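Side-chain contacts in tyrosinase (Burkholderia thailandensis, PDB 5ZRD), which uses a pair of copper ions to hydroxylate monophenols to catechols and to oxidise these further to quinones: residues 24-27 with 28-32; 34-37 with 38-41; 359-362 with 363-367. All coordinates share one frame; numbering follows the deposited sequence.

Interaction 1 (24-27 with 28-32)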
loop_
_atom_site.group_PDB
_atom_site.type_symbol
_atom_site.label_atom_id
_atom_site.label_comp_id
_atom_site.label_asym_id
_atom_site.label_seq_id
_atom_site.Cartn_x
_atom_site.Cartn_y
_atom_site.Cartn_z
ATOM N N GLY A 24 6.990 50.929 37.415
ATOM C CA GLY A 24 7.595 51.993 36.601
ATOM C C GLY A 24 8.793 51.541 35.785
ATOM O O GLY A 24 9.287 52.309 34.929
ATOM N N GLU A 25 9.276 50.326 35.991
ATOM C CA GLU A 25 10.322 49.801 35.087
ATOM C C GLU A 25 9.649 48.901 34.031
ATOM O O GLU A 25 9.476 47.673 34.191
ATOM C CB GLU A 25 11.424 49.106 35.884
ATOM C CG GLU A 25 12.675 48.802 35.072
ATOM C CD GLU A 25 13.530 47.674 35.634
ATOM O OE1 GLU A 25 13.169 47.123 36.718
ATOM O OE2 GLU A 25 14.550 47.338 34.987
ATOM N N LYS A 26 9.305 49.550 32.929
ATOM C CA LYS A 26 8.442 48.988 31.915
ATOM C C LYS A 26 9.290 48.407 30.776
ATOM O O LYS A 26 8.828 47.494 30.102
ATOM C CB LYS A 26 7.439 50.059 31.458
ATOM C CG LYS A 26 6.583 50.646 32.587
ATOM C CD LYS A 26 5.551 51.693 32.149
ATOM C CE LYS A 26 6.163 53.048 31.850
ATOM N NZ LYS A 26 5.528 53.704 30.683
ATOM N N LYS A 27 10.518 48.872 30.560
ATOM C CA LYS A 27 11.237 48.486 29.304
ATOM C C LYS A 27 11.208 46.951 29.081
ATOM O O LYS A 27 10.871 46.494 27.956
ATOM C CB LYS A 27 12.669 49.044 29.290
ATOM C CG LYS A 27 13.396 48.928 27.954
ATOM C CD LYS A 27 14.915 49.085 28.035
ATOM C CE LYS A 27 15.650 48.534 26.820
ATOM N NZ LYS A 27 14.933 48.790 25.543
ATOM N N PRO A 28 11.568 46.131 30.113
ATOM C CA PRO A 28 11.623 44.655 29.975
ATOM C C PRO A 28 10.317 44.026 29.442
ATOM O O PRO A 28 10.356 43.301 28.427
ATOM C CB PRO A 28 11.903 44.136 31.396
ATOM C CG PRO A 28 12.628 45.271 32.062
ATOM C CD PRO A 28 11.964 46.502 31.484
ATOM N N LEU A 29 9.176 44.302 30.082
ATOM C CA LEU A 29 7.914 43.765 29.588
ATOM C C LEU A 29 7.613 44.306 28.186
ATOM O O LEU A 29 7.170 43.544 27.325
ATOM C CB LEU A 29 6.771 44.078 30.551
ATOM C CG LEU A 29 5.576 43.139 30.445
ATOM C CD1 LEU A 29 6.014 41.686 30.350
ATOM C CD2 LEU A 29 4.649 43.313 31.621
ATOM N N GLU A 30 7.888 45.581 27.941
ATOM C CA GLU A 30 7.594 46.163 26.633
ATOM C C GLU A 30 8.447 45.480 25.544
ATOM O O GLU A 30 7.959 45.175 24.413
ATOM C CB GLU A 30 7.823 47.672 26.669
ATOM C CG GLU A 30 6.678 48.451 27.314
ATOM C CD GLU A 30 6.978 49.918 27.594
ATOM O OE1 GLU A 30 6.063 50.650 28.026
ATOM O OE2 GLU A 30 8.133 50.318 27.379
ATOM N N ASP A 31 9.712 45.213 25.843
ATOM C CA ASP A 31 10.554 44.554 24.818
ATOM C C ASP A 31 10.002 43.167 24.449
ATOM O O ASP A 31 9.938 42.780 23.267
ATOM C CB ASP A 31 11.998 44.402 25.300
ATOM C CG ASP A 31 12.749 45.734 25.380
ATOM O OD1 ASP A 31 12.397 46.708 24.664
ATOM O OD2 ASP A 31 13.720 45.783 26.162
ATOM N N LEU A 32 9.629 42.417 25.480
ATOM C CA LEU A 32 9.070 41.091 25.282
ATOM C C LEU A 32 7.799 41.196 24.426
ATOM O O LEU A 32 7.704 40.517 23.406
ATOM C CB LEU A 32 8.770 40.441 26.638
ATOM C CG LEU A 32 8.193 39.029 26.526
ATOM C CD1 LEU A 32 9.269 38.048 26.092
ATOM C CD2 LEU A 32 7.523 38.605 27.817
#
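Lys27 and Asp31, four residues apart, meet through a two-pronged salt bridge whose two hydrogen bonds are both weak. The lysine chain leaves with CG anti to its own N (chi1 -169°), runs out extended and bends only at its last torsion, which brings NZ in front of the carboxylate, 3.3 Å from Asp31 OD2 and 3.4 Å from Asp31 OD1. The grip is spread over the two oxygens rather than focused on one. Arg34 adds a long, weak ion pair to Asp31 OD1. Beside this pair, Lys26 and Glu30 cross obliquely: Glu30 OE1 lies 3.7 Å from the CB methylene of Lys26, while Lys26 NZ stops 4.1 Å from the same oxygen, an attraction of opposite charges short of a salt bridge.

These pairs flank the first turn of helix 27-41, just beyond a Schellman motif whose Gly24, at positive phi, ends helix 14-22. Pro28 suits the first turn, where a backbone N-H has no helical carbonyl to bond to. Backbone bonds across the junction run from Glu30 N to Lys26 O, 3.0 Å, and from Asp31 N to Lys27 O, 2.7 Å. The side chains of Glu25 and Pro28 cross at about a right angle, with Glu25 OE2 4.1 Å from Pro28 CG, and the other carboxylate oxygen, OE1, forms a salt bridge with Arg20 on the preceding helix.

Interaction 2 (34-37 with 38-41); sequences RAWV and GIQA
Gly38, Ile39 and Gln40 return their amides to Arg34, Ala35 and Trp36 in the i to i+4 pattern of an alpha helix: Gly38 N to Arg34 O measures 3.0 Å, Ile39 N to Ala35 O 2.9 Å and Gln40 N to Trp36 O 3.0 Å. The next bond, Ala41 N to Val37 O at 3.1 Å, is weak, its N-H pointing well off the acceptor (123°).

The side-chain part of the contact gathers round the indole of Trp36. Gln40, extended beyond CG, brings its amide to the rim of the ring, where NE2 lies near the ring plane, 3.6 Å from Trp36 CE3. The amide stands steeply to the indole, the two planes 79° apart, and its NE2 is hydrogen-bonded to the carbonyl of Pro148, which fixes which end of the amide faces the tryptophan. Ile39 approaches from a different direction. Its CG1 takes the position between the backbone N and the carbonyl carbon (chi1 67°), and CD1 thereby reaches over one face of the indole, offset toward the rim and 4.1 Å from Trp36 CE3.

Further out, Phe50 of helix 50-57 meets the indole edge-to-face, Phe318 of helix 315-334 adds another ring contact, and Leu101 and Leu105 of helix 90-108 pack against it, while Arg34 forms a salt bridge with Asp141 between strands 137-140 and 143-146.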
loop_
_atom_site.group_PDB
_atom_site.type_symbol
_atom_site.label_atom_id
_atom_site.label_comp_id
_atom_site.label_asym_id
_atom_site.label_seq_id
_atom_site.Cartn_x
_atom_site.Cartn_y
_atom_site.Cartn_z
ATOM N N ARG A 34 6.819 43.633 22.502
ATOM C CA ARG A 34 7.133 44.170 21.181
ATOM C C ARG A 34 7.704 43.060 20.306
ATOM O O ARG A 34 7.412 43.033 19.137
ATOM C CB ARG A 34 8.106 45.355 21.264
ATOM C CG ARG A 34 8.617 45.854 19.912
ATOM C CD ARG A 34 9.613 47.005 20.019
ATOM N NE ARG A 34 8.936 48.225 20.427
ATOM C CZ ARG A 34 9.005 48.781 21.633
ATOM N NH1 ARG A 34 8.278 49.861 21.876
ATOM N NH2 ARG A 34 9.787 48.275 22.584
ATOM N N ALA A 35 8.528 42.177 20.878
ATOM C CA ALA A 35 9.136 41.048 20.131
ATOM C C ALA A 35 8.064 40.043 19.690
ATOM O O ALA A 35 8.116 39.484 18.582
ATOM C CB ALA A 35 10.169 40.364 20.998
ATOM N N TRP A 36 7.102 39.795 20.575
ATOM C CA TRP A 36 6.052 38.850 20.285
ATOM C C TRP A 36 5.126 39.434 19.204
ATOM O O TRP A 36 4.696 38.710 18.270
ATOM C CB TRP A 36 5.294 38.489 21.567
ATOM C CG TRP A 36 5.850 37.303 22.281
ATOM C CD1 TRP A 36 6.763 37.277 23.299
ATOM C CD2 TRP A 36 5.508 35.940 22.020
ATOM N NE1 TRP A 36 7.013 35.987 23.685
ATOM C CE2 TRP A 36 6.268 35.148 22.905
ATOM C CE3 TRP A 36 4.648 35.323 21.113
ATOM C CZ2 TRP A 36 6.164 33.767 22.918
ATOM C CZ3 TRP A 36 4.549 33.957 21.119
ATOM C CH2 TRP A 36 5.298 33.198 22.013
ATOM N N VAL A 37 4.829 40.739 19.296
ATOM C CA VAL A 37 4.069 41.390 18.200
ATOM C C VAL A 37 4.828 41.181 16.880
ATOM O O VAL A 37 4.284 40.707 15.883
ATOM C CB VAL A 37 3.811 42.882 18.498
ATOM C CG1 VAL A 37 3.168 43.578 17.306
ATOM C CG2 VAL A 37 2.952 43.067 19.743
ATOM N N GLY A 38 6.123 41.438 16.896
ATOM C CA GLY A 38 6.911 41.312 15.672
ATOM C C GLY A 38 6.917 39.912 15.083
ATOM O O GLY A 38 6.759 39.755 13.864
ATOM N N ILE A 39 7.118 38.870 15.899
ATOM C CA ILE A 39 7.185 37.487 15.313
ATOM C C ILE A 39 5.788 37.057 14.859
ATOM O O ILE A 39 5.653 36.294 13.901
ATOM C CB ILE A 39 7.869 36.451 16.242
ATOM C CG1 ILE A 39 7.089 36.134 17.524
ATOM C CG2 ILE A 39 9.306 36.866 16.564
ATOM C CD1 ILE A 39 7.496 34.804 18.177
ATOM N N GLN A 40 4.747 37.575 15.503
ATOM C CA GLN A 40 3.368 37.256 15.073
ATOM C C GLN A 40 3.069 37.937 13.731
ATOM O O GLN A 40 2.237 37.436 12.999
ATOM C CB GLN A 40 2.358 37.612 16.171
ATOM C CG GLN A 40 2.306 36.535 17.243
ATOM C CD GLN A 40 1.389 36.752 18.417
ATOM O OE1 GLN A 40 0.613 37.705 18.488
ATOM N NE2 GLN A 40 1.485 35.833 19.368
ATOM N N ALA A 41 3.779 39.018 13.367
ATOM C CA ALA A 41 3.421 39.751 12.145
ATOM C C ALA A 41 4.303 39.309 10.980
ATOM O O ALA A 41 4.082 39.734 9.872
ATOM C CB ALA A 41 3.535 41.233 12.369
#

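Interaction 3 (359-362 with 363-367)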
loop_
_atom_site.group_PDB
_atom_site.type_symbol
_atom_site.label_atom_id
_atom_site.label_comp_id
_atom_site.label_asym_id
_atom_site.label_seq_id
_atom_site.Cartn_x
_atom_site.Cartn_y
_atom_site.Cartn_z
ATOM N N PRO A 359 9.064 12.786 11.620
ATOM C CA PRO A 359 9.426 12.785 10.192
ATOM C C PRO A 359 10.891 12.415 9.910
ATOM O O PRO A 359 11.777 12.949 10.539
ATOM C CB PRO A 359 9.186 14.236 9.758
ATOM C CG PRO A 359 8.011 14.630 10.614
ATOM C CD PRO A 359 8.374 14.031 11.957
ATOM N N GLY A 360 11.103 11.453 9.023
ATOM C CA GLY A 360 12.445 11.003 8.631
ATOM C C GLY A 360 13.000 9.898 9.539
ATOM O O GLY A 360 14.057 9.369 9.231
ATOM N N PHE A 361 12.345 9.575 10.672
ATOM C CA PHE A 361 12.760 8.475 11.508
ATOM C C PHE A 361 12.026 7.228 11.053
ATOM O O PHE A 361 10.931 7.322 10.526
ATOM C CB PHE A 361 12.512 8.739 12.998
ATOM C CG PHE A 361 13.494 9.710 13.580
ATOM C CD1 PHE A 361 13.259 11.069 13.515
ATOM C CD2 PHE A 361 14.703 9.268 14.091
ATOM C CE1 PHE A 361 14.192 11.969 14.006
ATOM C CE2 PHE A 361 15.638 10.172 14.574
ATOM C CZ PHE A 361 15.381 11.517 14.535
ATOM N N ALA A 362 12.672 6.089 11.282
ATOM C CA ALA A 362 12.126 4.789 10.975
ATOM C C ALA A 362 11.750 4.069 12.269
ATOM O O ALA A 362 12.347 4.314 13.288
ATOM C CB ALA A 362 13.137 3.988 10.189
ATOM N N PRO A 363 10.761 3.185 12.214
ATOM C CA PRO A 363 10.441 2.287 13.310
ATOM C C PRO A 363 11.699 1.573 13.811
ATOM O O PRO A 363 12.565 1.230 13.039
ATOM C CB PRO A 363 9.448 1.262 12.733
ATOM C CG PRO A 363 8.819 1.982 11.569
ATOM C CD PRO A 363 9.919 2.871 11.045
ATOM N N GLY A 364 11.805 1.386 15.110
ATOM C CA GLY A 364 12.963 0.670 15.642
ATOM C C GLY A 364 14.209 1.530 15.775
ATOM O O GLY A 364 15.143 1.139 16.463
ATOM N N GLU A 365 14.230 2.720 15.191
ATOM C CA GLU A 365 15.437 3.514 15.195
ATOM C C GLU A 365 15.763 4.018 16.611
ATOM O O GLU A 365 14.898 4.426 17.407
ATOM C CB GLU A 365 15.257 4.641 14.187
ATOM C CG GLU A 365 16.436 5.585 14.081
ATOM C CD GLU A 365 16.509 6.272 12.725
ATOM O OE1 GLU A 365 15.511 6.213 11.990
ATOM O OE2 GLU A 365 17.566 6.866 12.410
ATOM N N SER A 366 17.055 4.032 16.916
ATOM C CA SER A 366 17.529 4.413 18.231
ATOM C C SER A 366 17.609 5.937 18.342
ATOM O O SER A 366 18.078 6.609 17.431
ATOM C CB SER A 366 18.858 3.761 18.550
ATOM O OG SER A 366 19.649 4.628 19.346
ATOM N N LEU A 367 17.154 6.449 19.490
ATOM C CA LEU A 367 17.318 7.819 19.888
ATOM C C LEU A 367 18.407 7.893 20.958
ATOM O O LEU A 367 18.382 7.113 21.938
ATOM C CB LEU A 367 16.001 8.357 20.456
ATOM C CG LEU A 367 14.771 8.137 19.590
ATOM C CD1 LEU A 367 13.508 8.680 20.260
ATOM C CD2 LEU A 367 14.965 8.798 18.246
#
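A type II beta turn, Ala362-Pro363-Gly364-Glu365, reinforced by a side chain that folds back onto the turn's first residue, makes this local contact in the long loop between helix 315-334 and strand 372-373. The sequence suits the geometry: proline holds the second position at phi -50°, and glycine takes the third, where positive phi would jam a CB against the preceding carbonyl. The turn is closed by Glu365 N, 3.1 Å from Ala362 O, with the donor lying well above the carbonyl plane.

Glu365 supplies the second clasp. Its CG is anti to the backbone N (chi1 179°) and the chain continues extended, so that the carboxylate arrives over the start of the turn and OE1 accepts Ala362 N at 2.9 Å. This bond is nearly straight, and the hydrogen meets the oxygen almost end-on. Ala362 thus uses both its N-H and its carbonyl on one residue, the glutamate binding the turn once through backbone and once through side chain. The other carboxylate oxygen, OE2, forms a salt bridge with Arg434 of the second subunit, so the group that braces the turn also lies at a subunit interface; that pairing probably favours the charged carboxylate.

Just before the turn in sequence, the buried ring of Phe361 stands at about a right angle to the glutamate chain, with ring and carboxylate planes 61° apart. The phenyl also packs on Thr371, ten residues further along the same loop. Arg64 holds the carbonyl oxygen of Phe361 by a hydrogen bond. One ring atom, Phe361 CD2, approaches Glu365 CD to 3.8 Å, while its neighbour Phe361 CE2 meets the methyl CD2 of Leu367 at 4.0 Å.

How the interactions relate
Read from the N terminus, the three contacts follow in series; none nests within or crosses another. Interaction 1 closes the short connection after helix 14-22 and starts helix 27-41. Interaction 2 lies further along that same helix, its centre about 15 Å from that of interaction 1, where the helix packs against 50-57 and 90-108, helices of the copper-bearing core. Some three hundred residues later, interaction 3 closes a four-residue turn in the loop before strand 372-373, its centre about 35 Å from that of interaction 2. Contacts 1 and 2 meet no other subunit, whereas 359-367 reaches the second subunit, so the series runs from a helix start, through core packing, to an interface loop.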